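Local coordinates for Pbp related beta-lactamase (PDB 2QMI), which probably acts as a serine peptidase of the penicillin-binding protein and beta-lactamase family, assembled as a self-compartmentalizing octamer, at residues L92-E97 with D145-A150. Residues are numbered along the deposited sequence; the frame is centred on the assembly and turned at random.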
loop_
_atom_site.group_PDB
_atom_site.type_symbol
_atom_site.label_atom_id
_atom_site.label_comp_id
_atom_site.label_asym_id
_atom_site.label_seq_id
_atom_site.Cartn_x
_atom_site.Cartn_y
_atom_site.Cartn_z
ATOM N N LEU A 92 -13.227 -3.846 -52.369
ATOM C CA LEU A 92 -12.947 -2.418 -52.179
ATOM C C LEU A 92 -13.710 -1.561 -53.196
ATOM O O LEU A 92 -13.116 -0.990 -54.113
ATOM C CB LEU A 92 -11.450 -2.135 -52.323
ATOM C CG LEU A 92 -10.479 -2.566 -51.218
ATOM C CD1 LEU A 92 -9.067 -2.188 -51.619
ATOM C CD2 LEU A 92 -10.835 -1.885 -49.906
ATOM N N ARG A 93 -15.024 -1.479 -53.030
ATOM C CA ARG A 93 -15.875 -0.705 -53.927
ATOM C C ARG A 93 -16.980 -0.100 -53.067
ATOM O O ARG A 93 -18.167 -0.280 -53.340
ATOM C CB ARG A 93 -16.475 -1.628 -55.003
ATOM C CG ARG A 93 -17.106 -0.906 -56.198
ATOM C CD ARG A 93 -17.831 -1.867 -57.154
ATOM N NE ARG A 93 -16.939 -2.837 -57.792
ATOM C CZ ARG A 93 -16.074 -2.545 -58.758
ATOM N NH1 ARG A 93 -15.972 -1.307 -59.219
ATOM N NH2 ARG A 93 -15.298 -3.492 -59.261
ATOM N N PRO A 94 -16.602 0.638 -52.013
ATOM C CA PRO A 94 -17.597 1.250 -51.125
ATOM C C PRO A 94 -18.544 2.208 -51.845
ATOM O O PRO A 94 -18.125 2.975 -52.707
ATOM C CB PRO A 94 -16.733 1.955 -50.085
ATOM C CG PRO A 94 -15.548 2.392 -50.906
ATOM C CD PRO A 94 -15.251 1.136 -51.702
ATOM N N PHE A 95 -19.820 2.159 -51.486
ATOM C CA PHE A 95 -20.813 3.030 -52.107
ATOM C C PHE A 95 -20.805 2.869 -53.625
ATOM O O PHE A 95 -21.014 3.829 -54.364
ATOM C CB PHE A 95 -20.539 4.492 -51.728
ATOM C CG PHE A 95 -20.513 4.732 -50.246
ATOM C CD1 PHE A 95 -21.668 4.564 -49.479
ATOM C CD2 PHE A 95 -19.326 5.086 -49.607
ATOM C CE1 PHE A 95 -21.643 4.742 -48.091
ATOM C CE2 PHE A 95 -19.283 5.268 -48.215
ATOM C CZ PHE A 95 -20.446 5.094 -47.454
ATOM N N GLY A 96 -20.542 1.647 -54.078
ATOM C CA GLY A 96 -20.529 1.364 -55.500
ATOM C C GLY A 96 -19.391 1.920 -56.343
ATOM O O GLY A 96 -19.317 1.615 -57.532
ATOM N N GLU A 97 -18.518 2.731 -55.754
ATOM C CA GLU A 97 -17.391 3.309 -56.489
ATOM C C GLU A 97 -16.067 2.626 -56.123
ATOM O O GLU A 97 -15.746 2.457 -54.948
ATOM C CB GLU A 97 -17.287 4.814 -56.202
ATOM C CG GLU A 97 -18.366 5.680 -56.852
ATOM C CD GLU A 97 -18.354 5.573 -58.374
ATOM O OE1 GLU A 97 -17.246 5.460 -58.947
ATOM O OE2 GLU A 97 -19.447 5.612 -58.993
ATOM N N ASP A 145 -12.873 -7.035 -44.252
ATOM C CA ASP A 145 -14.112 -6.263 -44.291
ATOM C C ASP A 145 -13.905 -4.749 -44.263
ATOM O O ASP A 145 -14.838 -4.010 -43.933
ATOM C CB ASP A 145 -15.010 -6.645 -43.106
ATOM C CG ASP A 145 -15.193 -8.144 -42.964
ATOM O OD1 ASP A 145 -15.631 -8.778 -43.939
ATOM O OD2 ASP A 145 -14.900 -8.684 -41.869
ATOM N N MET A 146 -12.708 -4.279 -44.612
ATOM C CA MET A 146 -12.435 -2.840 -44.565
ATOM C C MET A 146 -13.378 -1.996 -45.423
ATOM O O MET A 146 -13.556 -0.801 -45.175
ATOM C CB MET A 146 -10.971 -2.550 -44.943
ATOM C CG MET A 146 -10.593 -2.855 -46.375
ATOM S SD MET A 146 -8.799 -2.669 -46.623
ATOM C CE MET A 146 -8.631 -0.871 -46.560
ATOM N N GLU A 147 -13.993 -2.604 -46.427
ATOM C CA GLU A 147 -14.912 -1.848 -47.266
ATOM C C GLU A 147 -16.097 -1.351 -46.431
ATOM O O GLU A 147 -16.566 -0.233 -46.621
ATOM C CB GLU A 147 -15.416 -2.705 -48.430
ATOM C CG GLU A 147 -16.481 -2.013 -49.254
ATOM C CD GLU A 147 -17.110 -2.920 -50.295
ATOM O OE1 GLU A 147 -16.465 -3.183 -51.340
ATOM O OE2 GLU A 147 -18.251 -3.372 -50.055
ATOM N N LYS A 148 -16.568 -2.184 -45.504
ATOM C CA LYS A 148 -17.697 -1.832 -44.641
ATOM C C LYS A 148 -17.347 -0.719 -43.657
ATOM O O LYS A 148 -18.218 -0.194 -42.959
ATOM C CB LYS A 148 -18.159 -3.042 -43.823
ATOM C CG LYS A 148 -18.630 -4.236 -44.612
ATOM C CD LYS A 148 -19.297 -5.243 -43.674
ATOM C CE LYS A 148 -19.698 -6.519 -44.393
ATOM N NZ LYS A 148 -18.515 -7.368 -44.716
ATOM N N TRP A 149 -16.067 -0.375 -43.600
ATOM C CA TRP A 149 -15.573 0.646 -42.688
ATOM C C TRP A 149 -15.607 2.053 -43.299
ATOM O O TRP A 149 -15.622 3.050 -42.574
ATOM C CB TRP A 149 -14.146 0.277 -42.282
ATOM C CG TRP A 149 -13.611 0.995 -41.085
ATOM C CD1 TRP A 149 -12.509 1.797 -41.042
ATOM C CD2 TRP A 149 -14.096 0.904 -39.737
ATOM N NE1 TRP A 149 -12.269 2.204 -39.753
ATOM C CE2 TRP A 149 -13.230 1.671 -38.932
ATOM C CE3 TRP A 149 -15.176 0.243 -39.132
ATOM C CZ2 TRP A 149 -13.410 1.802 -37.548
ATOM C CZ3 TRP A 149 -15.354 0.372 -37.757
ATOM C CH2 TRP A 149 -14.474 1.145 -36.981
ATOM N N ALA A 150 -15.627 2.120 -44.631
ATOM C CA ALA A 150 -15.642 3.387 -45.364
ATOM C C ALA A 150 -16.705 4.361 -44.853
ATOM O O ALA A 150 -17.759 3.948 -44.368
ATOM C CB ALA A 150 -15.853 3.120 -46.846
#
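Two loops of the beta-lactamase-like domain meet where E147 reaches from the loop 145-150, whose residues 146-149 have helical backbone angles, to the backbone of R93, in the loop that precedes helix 101-105. CG of E147, anti to its own backbone N (chi1 174°), sits over the pyrrolidine ring of P94, and beyond it CD carries the carboxylate to the backbone of R93. E147 OE1 accepts the backbone N-H of R93 at 2.8 Å, an N-H...O angle of 160°. The amide comes in on the anti side of the carboxylate, 33° out of its plane. Meanwhile E147 CG packs on the proline, lying 3.8 Å from P94 N.

Apolar contacts flank this bond. P94 CB touches the A150 methyl, CB to CB 3.6 Å, and the F95 ring approaches the same methyl more loosely, CE2 to A150 CB 4.3 Å. Toward the interior, L92 CD2 meets M146 CG at 3.7 Å and also lies near the sulfur; both residues pack on L167 of helix 162-176. The guanidinium of R93 forms a salt bridge with E85. R93 meets E147 through its backbone N, with R93 CB 4.0 Å from E147 OE1. Next to the contact, a second subunit takes up D145 in a salt bridge with its K374, while its R443 forms a cation-pi contact with W149.

One carboxylate oxygen thus holds a main-chain amide in a loop without regular structure, by a nearly straight bond from above the carboxylate plane, while CG of the same side chain rests on the ring of P94. The polar tie between the loops is this single bond at E147 OE1, accompanied by the apolar pairs P94 with A150 and L92 with M146.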